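Local coordinates for periplasmic binding protein/LacI transcriptional regulator (Brachyspira murdochii, PDB 4KQC), which probably binds a carbohydrate between its two lobes as a periplasmic solute-binding protein serving an ABC transporter, at residues I132-S137 with A174-Y179; A127-R131 with D241-V246; K12-H16 with F39-E45. One frame throughout, in Å; residues are numbered along the deposited sequence. Where two conformers were deposited one is given.

Interaction 1: I132-S137 with A174-Y179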
loop_
_atom_site.group_PDB
_atom_site.type_symbol
_atom_site.label_atom_id
_atom_site.label_comp_id
_atom_site.label_asym_id
_atom_site.label_seq_id
_atom_site.Cartn_x
_atom_site.Cartn_y
_atom_site.Cartn_z
ATOM N N ILE A 132 6.696 -20.964 -16.200
ATOM C CA ILE A 132 7.558 -20.083 -16.975
ATOM C C ILE A 132 8.597 -20.872 -17.773
ATOM O O ILE A 132 8.904 -20.501 -18.879
ATOM C CB ILE A 132 8.267 -19.068 -16.056
ATOM C CG1 ILE A 132 7.251 -18.043 -15.542
ATOM C CG2 ILE A 132 9.402 -18.337 -16.803
ATOM C CD1 ILE A 132 7.712 -17.265 -14.302
ATOM N N ALA A 133 9.120 -21.948 -17.195
ATOM C CA ALA A 133 10.167 -22.738 -17.851
ATOM C C ALA A 133 9.735 -23.317 -19.204
ATOM O O ALA A 133 10.590 -23.545 -20.066
ATOM C CB ALA A 133 10.597 -23.834 -16.927
ATOM N N ALA A 134 8.432 -23.529 -19.386
ATOM C CA ALA A 134 7.828 -23.873 -20.681
ATOM C C ALA A 134 7.871 -22.850 -21.800
ATOM O O ALA A 134 7.618 -23.200 -22.969
ATOM C CB ALA A 134 6.391 -24.337 -20.500
ATOM N N PHE A 135 8.124 -21.588 -21.479
ATOM C CA PHE A 135 8.203 -20.539 -22.479
ATOM C C PHE A 135 9.609 -20.434 -23.046
ATOM O O PHE A 135 10.500 -21.233 -22.685
ATOM C CB PHE A 135 7.669 -19.220 -21.905
ATOM C CG PHE A 135 6.207 -19.279 -21.710
ATOM C CD1 PHE A 135 5.670 -19.880 -20.612
ATOM C CD2 PHE A 135 5.353 -18.713 -22.648
ATOM C CE1 PHE A 135 4.288 -19.978 -20.450
ATOM C CE2 PHE A 135 3.984 -18.810 -22.501
ATOM C CZ PHE A 135 3.453 -19.433 -21.372
ATOM N N THR A 136 9.783 -19.518 -23.970
ATOM C CA THR A 136 11.075 -19.369 -24.643
ATOM C C THR A 136 11.436 -17.934 -24.798
ATOM O O THR A 136 10.622 -17.028 -24.620
ATOM C CB THR A 136 11.045 -20.010 -26.052
ATOM O OG1 THR A 136 10.077 -19.343 -26.894
ATOM C CG2 THR A 136 10.719 -21.474 -26.003
ATOM N N SER A 137 12.683 -17.707 -25.178
ATOM C CA SER A 137 13.155 -16.365 -25.367
ATOM C C SER A 137 12.389 -15.609 -26.469
ATOM O O SER A 137 12.200 -14.401 -26.365
ATOM C CB SER A 137 14.642 -16.390 -25.687
ATOM O OG SER A 137 15.074 -15.078 -25.939
ATOM N N ALA A 174 16.467 -22.202 -15.234
ATOM C CA ALA A 174 15.335 -22.775 -15.955
ATOM C C ALA A 174 14.334 -21.677 -16.380
ATOM O O ALA A 174 13.527 -21.898 -17.268
ATOM C CB ALA A 174 14.643 -23.816 -15.125
ATOM N N THR A 175 14.382 -20.537 -15.706
ATOM C CA THR A 175 13.471 -19.416 -15.994
ATOM C C THR A 175 14.113 -18.244 -16.703
ATOM O O THR A 175 13.403 -17.447 -17.330
ATOM C CB THR A 175 12.727 -18.950 -14.715
ATOM O OG1 THR A 175 13.646 -18.580 -13.712
ATOM C CG2 THR A 175 11.779 -20.013 -14.170
ATOM N N ALA A 176 15.423 -18.111 -16.571
ATOM C CA ALA A 176 16.104 -16.898 -17.067
ATOM C C ALA A 176 15.896 -16.746 -18.558
ATOM O O ALA A 176 15.898 -17.683 -19.298
ATOM C CB ALA A 176 17.556 -16.929 -16.698
ATOM N N GLY A 177 15.626 -15.524 -18.989
ATOM C CA GLY A 177 15.378 -15.289 -20.381
ATOM C C GLY A 177 13.998 -15.638 -20.941
ATOM O O GLY A 177 13.730 -15.410 -22.112
ATOM N N LYS A 178 13.116 -16.218 -20.129
ATOM C CA LYS A 178 11.852 -16.737 -20.634
ATOM C C LYS A 178 10.671 -15.937 -20.145
ATOM O O LYS A 178 9.570 -16.400 -20.281
ATOM C CB LYS A 178 11.655 -18.173 -20.167
ATOM C CG LYS A 178 12.667 -19.168 -20.727
ATOM C CD LYS A 178 12.488 -20.553 -20.128
ATOM C CE LYS A 178 13.429 -21.521 -20.766
ATOM N NZ LYS A 178 13.224 -22.847 -20.080
ATOM N N TYR A 179 10.902 -14.784 -19.537
ATOM C CA TYR A 179 9.824 -14.056 -18.915
ATOM C C TYR A 179 9.959 -12.600 -19.230
ATOM O O TYR A 179 11.072 -12.065 -19.492
ATOM C CB TYR A 179 9.779 -14.297 -17.392
ATOM C CG TYR A 179 10.863 -13.552 -16.673
ATOM C CD1 TYR A 179 12.145 -14.098 -16.550
ATOM C CD2 TYR A 179 10.657 -12.304 -16.148
ATOM C CE1 TYR A 179 13.196 -13.384 -15.982
ATOM C CE2 TYR A 179 11.689 -11.601 -15.531
ATOM C CZ TYR A 179 12.940 -12.137 -15.445
ATOM O OH TYR A 179 13.978 -11.450 -14.888
#

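Interaction 2: A127-R131 with D241-V246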
loop_
_atom_site.group_PDB
_atom_site.type_symbol
_atom_site.label_atom_id
_atom_site.label_comp_id
_atom_site.label_asym_id
_atom_site.label_seq_id
_atom_site.Cartn_x
_atom_site.Cartn_y
_atom_site.Cartn_z
ATOM N N ALA A 127 4.852 -19.795 -7.448
ATOM C CA ALA A 127 3.656 -20.316 -8.108
ATOM C C ALA A 127 3.905 -20.548 -9.566
ATOM O O ALA A 127 3.287 -21.449 -10.140
ATOM C CB ALA A 127 2.487 -19.353 -7.936
ATOM N N LEU A 128 4.724 -19.696 -10.201
ATOM C CA LEU A 128 4.848 -19.739 -11.670
ATOM C C LEU A 128 6.139 -20.338 -12.263
ATOM O O LEU A 128 6.223 -20.511 -13.501
ATOM C CB LEU A 128 4.661 -18.357 -12.240
ATOM C CG LEU A 128 3.271 -17.837 -12.076
ATOM C CD1 LEU A 128 3.269 -16.442 -12.617
ATOM C CD2 LEU A 128 2.224 -18.647 -12.819
ATOM N N LYS A 129 7.124 -20.648 -11.425
ATOM C CA LYS A 129 8.447 -21.015 -11.953
ATOM C C LYS A 129 8.454 -22.244 -12.878
ATOM O O LYS A 129 9.140 -22.222 -13.918
ATOM C CB LYS A 129 9.509 -21.101 -10.853
ATOM C CG LYS A 129 9.322 -22.251 -9.930
ATOM C CD LYS A 129 10.230 -22.035 -8.744
ATOM C CE LYS A 129 10.268 -23.261 -7.864
ATOM N NZ LYS A 129 11.532 -23.131 -7.092
ATOM N N THR A 130 7.650 -23.264 -12.586
ATOM C CA THR A 130 7.571 -24.412 -13.522
ATOM C C THR A 130 6.886 -24.037 -14.830
ATOM O O THR A 130 7.330 -24.374 -15.943
ATOM C CB THR A 130 6.851 -25.559 -12.781
ATOM O OG1 THR A 130 7.660 -25.907 -11.640
ATOM C CG2 THR A 130 6.656 -26.828 -13.654
ATOM N N ARG A 131 5.808 -23.249 -14.688
ATOM C CA ARG A 131 5.066 -22.731 -15.840
ATOM C C ARG A 131 5.871 -21.823 -16.768
ATOM O O ARG A 131 5.792 -21.931 -18.013
ATOM C CB ARG A 131 3.709 -22.153 -15.433
ATOM C CG ARG A 131 2.738 -23.252 -15.043
ATOM C CD ARG A 131 1.606 -22.658 -14.213
ATOM N NE ARG A 131 0.720 -21.863 -15.073
ATOM C CZ ARG A 131 -0.360 -21.184 -14.676
ATOM N NH1 ARG A 131 -1.085 -20.566 -15.583
ATOM N NH2 ARG A 131 -0.705 -21.103 -13.377
ATOM N N ASP A 241 -0.614 -19.857 -20.899
ATOM C CA ASP A 241 -0.389 -21.275 -21.146
ATOM C C ASP A 241 -1.666 -22.140 -21.075
ATOM O O ASP A 241 -1.570 -23.363 -21.074
ATOM C CB ASP A 241 0.666 -21.859 -20.220
ATOM C CG ASP A 241 0.310 -21.740 -18.745
ATOM O OD1 ASP A 241 -0.813 -21.274 -18.374
ATOM O OD2 ASP A 241 1.164 -22.119 -17.911
ATOM N N GLY A 242 -2.840 -21.504 -21.069
ATOM C CA GLY A 242 -4.118 -22.193 -20.824
ATOM C C GLY A 242 -4.420 -22.726 -19.447
ATOM O O GLY A 242 -5.452 -23.392 -19.229
ATOM N N GLY A 243 -3.528 -22.474 -18.490
ATOM C CA GLY A 243 -3.831 -22.729 -17.085
ATOM C C GLY A 243 -4.586 -21.557 -16.488
ATOM O O GLY A 243 -5.227 -20.771 -17.225
ATOM N N ASP A 244 -4.538 -21.489 -15.166
ATOM C CA ASP A 244 -5.275 -20.457 -14.430
ATOM C C ASP A 244 -4.383 -19.253 -14.144
ATOM O O ASP A 244 -3.219 -19.390 -13.888
ATOM C CB ASP A 244 -5.747 -20.970 -13.112
ATOM C CG ASP A 244 -6.668 -22.165 -13.239
ATOM O OD1 ASP A 244 -7.112 -22.466 -14.351
ATOM O OD2 ASP A 244 -6.952 -22.741 -12.193
ATOM N N LEU A 245 -4.979 -18.066 -14.206
ATOM C CA LEU A 245 -4.256 -16.867 -13.841
ATOM C C LEU A 245 -3.895 -16.868 -12.371
ATOM O O LEU A 245 -4.729 -17.268 -11.556
ATOM C CB LEU A 245 -5.092 -15.614 -14.138
ATOM C CG LEU A 245 -5.257 -15.266 -15.564
ATOM C CD1 LEU A 245 -6.312 -14.214 -15.761
ATOM C CD2 LEU A 245 -3.965 -14.669 -16.115
ATOM N N VAL A 246 -2.670 -16.473 -12.080
ATOM C CA VAL A 246 -2.177 -16.277 -10.712
ATOM C C VAL A 246 -2.176 -14.798 -10.408
ATOM O O VAL A 246 -1.387 -14.061 -10.954
ATOM C CB VAL A 246 -0.762 -16.852 -10.490
ATOM C CG1 VAL A 246 -0.325 -16.642 -9.045
ATOM C CG2 VAL A 246 -0.763 -18.343 -10.864
HETATM O O HOH W 1 3.485 -23.217 -18.876
#

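Interaction 3: K12-H16 with F39-E45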
loop_
_atom_site.group_PDB
_atom_site.type_symbol
_atom_site.label_atom_id
_atom_site.label_comp_id
_atom_site.label_asym_id
_atom_site.label_seq_id
_atom_site.Cartn_x
_atom_site.Cartn_y
_atom_site.Cartn_z
ATOM N N LYS A 12 -5.178 10.465 6.327
ATOM C CA LYS A 12 -5.858 10.502 4.988
ATOM C C LYS A 12 -7.384 10.417 5.045
ATOM O O LYS A 12 -8.061 10.361 4.010
ATOM C CB LYS A 12 -5.311 9.401 4.096
ATOM C CG LYS A 12 -3.800 9.459 3.829
ATOM C CD LYS A 12 -3.397 8.546 2.695
ATOM C CE LYS A 12 -1.883 8.427 2.598
ATOM N NZ LYS A 12 -1.510 7.670 1.389
ATOM N N GLY A 13 -7.959 10.515 6.242
ATOM C CA GLY A 13 -9.386 10.340 6.413
ATOM C C GLY A 13 -9.864 8.920 6.336
ATOM O O GLY A 13 -9.057 7.990 6.289
ATOM N N PHE A 14 -11.183 8.751 6.371
ATOM C CA PHE A 14 -11.799 7.447 6.531
ATOM C C PHE A 14 -12.441 6.900 5.273
ATOM O O PHE A 14 -13.235 5.968 5.378
ATOM C CB PHE A 14 -12.802 7.448 7.679
ATOM C CG PHE A 14 -12.219 7.830 8.990
ATOM C CD1 PHE A 14 -11.215 7.072 9.540
ATOM C CD2 PHE A 14 -12.695 8.900 9.733
ATOM C CE1 PHE A 14 -10.654 7.363 10.757
ATOM C CE2 PHE A 14 -12.112 9.208 10.970
ATOM C CZ PHE A 14 -11.056 8.432 11.462
ATOM N N GLN A 15 -12.097 7.410 4.083
ATOM C CA GLN A 15 -12.514 6.735 2.863
ATOM C C GLN A 15 -12.316 5.221 2.960
ATOM O O GLN A 15 -13.195 4.426 2.568
ATOM C CB GLN A 15 -11.766 7.269 1.667
ATOM C CG GLN A 15 -12.315 6.728 0.360
ATOM C CD GLN A 15 -11.558 7.205 -0.844
ATOM O OE1 GLN A 15 -10.783 8.148 -0.803
ATOM N NE2 GLN A 15 -11.746 6.507 -1.942
ATOM N N HIS A 16 -11.152 4.813 3.461
ATOM C CA HIS A 16 -10.775 3.407 3.589
ATOM C C HIS A 16 -10.714 3.089 5.070
ATOM O O HIS A 16 -10.087 3.849 5.811
ATOM C CB HIS A 16 -9.441 3.134 2.929
ATOM C CG HIS A 16 -9.409 3.557 1.482
ATOM N ND1 HIS A 16 -10.199 2.956 0.519
ATOM C CD2 HIS A 16 -8.759 4.567 0.863
ATOM C CE1 HIS A 16 -9.999 3.548 -0.644
ATOM N NE2 HIS A 16 -9.134 4.535 -0.463
ATOM N N PHE A 39 -7.170 13.834 15.389
ATOM C CA PHE A 39 -6.958 12.840 14.329
ATOM C C PHE A 39 -7.866 13.253 13.192
ATOM O O PHE A 39 -9.045 12.988 13.241
ATOM C CB PHE A 39 -7.242 11.403 14.801
ATOM C CG PHE A 39 -6.713 10.333 13.844
ATOM C CD1 PHE A 39 -7.447 9.922 12.729
ATOM C CD2 PHE A 39 -5.506 9.718 14.104
ATOM C CE1 PHE A 39 -6.962 8.930 11.889
ATOM C CE2 PHE A 39 -4.965 8.768 13.236
ATOM C CZ PHE A 39 -5.711 8.352 12.124
ATOM N N VAL A 40 -7.329 14.013 12.248
ATOM C CA VAL A 40 -8.138 14.756 11.314
ATOM C C VAL A 40 -7.744 14.437 9.883
ATOM O O VAL A 40 -6.547 14.479 9.524
ATOM C CB VAL A 40 -8.053 16.311 11.507
ATOM C CG1 VAL A 40 -8.601 16.655 12.854
ATOM C CG2 VAL A 40 -6.650 16.899 11.326
ATOM N N GLY A 41 -8.752 14.279 9.022
ATOM C CA GLY A 41 -8.443 14.001 7.615
ATOM C C GLY A 41 -9.596 14.347 6.701
ATOM O O GLY A 41 -10.715 14.617 7.159
ATOM N N PRO A 42 -9.335 14.332 5.393
ATOM C CA PRO A 42 -10.342 14.685 4.373
ATOM C C PRO A 42 -11.401 13.654 4.229
ATOM O O PRO A 42 -11.191 12.501 4.591
ATOM C CB PRO A 42 -9.503 14.845 3.124
ATOM C CG PRO A 42 -8.405 13.876 3.307
ATOM C CD PRO A 42 -8.050 14.021 4.733
ATOM N N GLU A 43 -12.547 14.020 3.691
ATOM C CA GLU A 43 -13.663 13.065 3.536
ATOM C C GLU A 43 -13.308 11.932 2.588
ATOM O O GLU A 43 -13.602 10.767 2.875
ATOM C CB GLU A 43 -14.939 13.772 3.055
ATOM C CG GLU A 43 -16.054 12.803 2.652
ATOM C CD GLU A 43 -17.449 13.404 2.691
ATOM O OE1 GLU A 43 -17.634 14.400 3.424
ATOM O OE2 GLU A 43 -18.364 12.859 2.017
ATOM N N THR A 44 -12.676 12.282 1.478
ATOM C CA THR A 44 -12.059 11.331 0.576
ATOM C C THR A 44 -10.637 11.719 0.308
ATOM O O THR A 44 -10.245 12.872 0.496
ATOM C CB THR A 44 -12.800 11.274 -0.782
ATOM O OG1 THR A 44 -12.405 12.394 -1.577
ATOM C CG2 THR A 44 -14.277 11.240 -0.613
ATOM N N GLU A 45 -9.842 10.773 -0.154
ATOM C CA GLU A 45 -8.429 11.049 -0.419
ATOM C C GLU A 45 -8.207 12.017 -1.580
ATOM O O GLU A 45 -7.112 12.570 -1.679
ATOM C CB GLU A 45 -7.612 9.769 -0.529
ATOM C CG GLU A 45 -7.680 8.968 0.754
ATOM C CD GLU A 45 -6.741 7.763 0.742
ATOM O OE1 GLU A 45 -5.958 7.548 -0.230
ATOM O OE2 GLU A 45 -6.774 6.956 1.676
HETATM O O HOH W 2 -10.614 9.884 3.288
HETATM O O HOH W 3 -3.308 9.184 -0.814
HETATM O O HOH W 4 -8.906 6.710 3.709
HETATM O O HOH W 5 -13.688 10.343 5.737
HETATM O O HOH W 6 -8.315 6.341 -2.109
#

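Interaction 1: I132-S137 with A174-Y179
In one of the two Rossmann-like lobes of this periplasmic binding protein, the C-terminal end of helix 113-133 and the chain leaving it meet the loop that leads into strand 179-184. A type II beta turn from T175 to K178, closed by K178 N to T175 O at 3.1 Å, shapes that loop; G177, with phi 79°, takes the turn position where a CB would crowd the preceding carbonyl. K178 dominates the contact. Its chi1 is m and chi2 to chi4 are all t, so the extended chain runs along the backbone of I132-F135, with K178 CD 3.8 Å from I132 O and 3.3 Å from F135 O. I132 (m, t) points its CG2 between T175 CG2, at 3.9 Å, and Y179 CB, at 4.1 Å. The p rotamer of Y179 leads its ring away to helix 152-171, where OH bonds D170. At the tip of the lysine, K178 NZ donates to A133 O at 2.7 Å and to A174 O at 3.0 Å.

Interaction 2: A127-R131 with D241-V246
A single arginine side chain makes all four direct hydrogen bonds of this contact. R131 meets D241 in a two-pronged salt bridge, R131 NE to D241 OD2 and R131 NH1 to D241 OD1, each at 2.9 Å, and then shares the carbonyl of D244, with R131 NH1 at 3.0 Å and NH2 at 3.1 Å from D244 O. These acceptors lie near the guanidinium plane, so the group is held edge-on in the curve of the loop. An Asx turn opens that curve: D241 OD1 also accepts from G243 N at 3.0 Å. G242 has positive phi, and at G243 a CB would collide with R131 NH1. A water donates to both R131 O (2.8 Å) and D241 OD2 (2.7 Å), linking the helix backbone to the carboxylate. One helical turn back the contact becomes apolar: V246 sets CG2 3.6 Å from L128 CD2 and CG1 4.1 Å from A127 CB. D244 turns its own carboxylate to G237 N. The contact thus joins the C-terminal part of helix 113-133 to the loop entering strand 246-250, whose first residue, V246, pairs through its backbone with L207 and with I209 of the neighbouring parallel strand 208-211.

Interaction 3: K12-H16 with F39-E45
This is a water-rich loop-to-loop contact at the surface, where the chain leaving strand 6-10 packs against the chain leaving its neighbour, edge strand 36-40. The CA atoms come closest at two glycines, G13 CA and G41 CA being 4.0 Å apart; a CB on either would clash with the other loop. G13 CA also makes a CH...O contact to P42 O at 3.4 Å. The direct hydrogen bond runs from E45 N to Q15 OE1 (2.9 Å, nearly linear). Both loops follow parallel strands of a Rossmann-like lobe, joined by a beta-alpha-beta crossover through helix 18-33. Beside the strand end, F14 CZ rests 4.1 Å from F39 CD1, both rings also touching R23 of that helix. Waters fill the gaps: one accepts from Q15 N at 3.0 Å, while another donates to G13 O (2.9 Å) and E45 OE2 (3.0 Å) and accepts from H16 N (3.0 Å). K12 NZ and E45 OE1 meet through a further water, 3.2 Å from each, while NZ bonds directly to S94 OG.

How the interactions relate
Interaction 3 comes first along the chain, in the lobe built on the parallel sheet that includes strands 6-10 and 36-40. Interactions 1 and 2 lie in the other lobe, on the opposite side of the chain's centre, and both use helix 113-133. Their centres are 12 Å apart and they touch: T175 CG2 is 3.5 Å from K129 O, and F135 CZ is 3.9 Å from D241 CB. Both segments of interaction 1 fall between those of interaction 2 along the chain; in space one helix end meets the approaches to strands 179-184 and 246-250 of one sheet. Interaction 3 is centred 45 Å from interaction 1 and 39 Å from interaction 2, consistent with the two-lobed fold of periplasmic binding proteins.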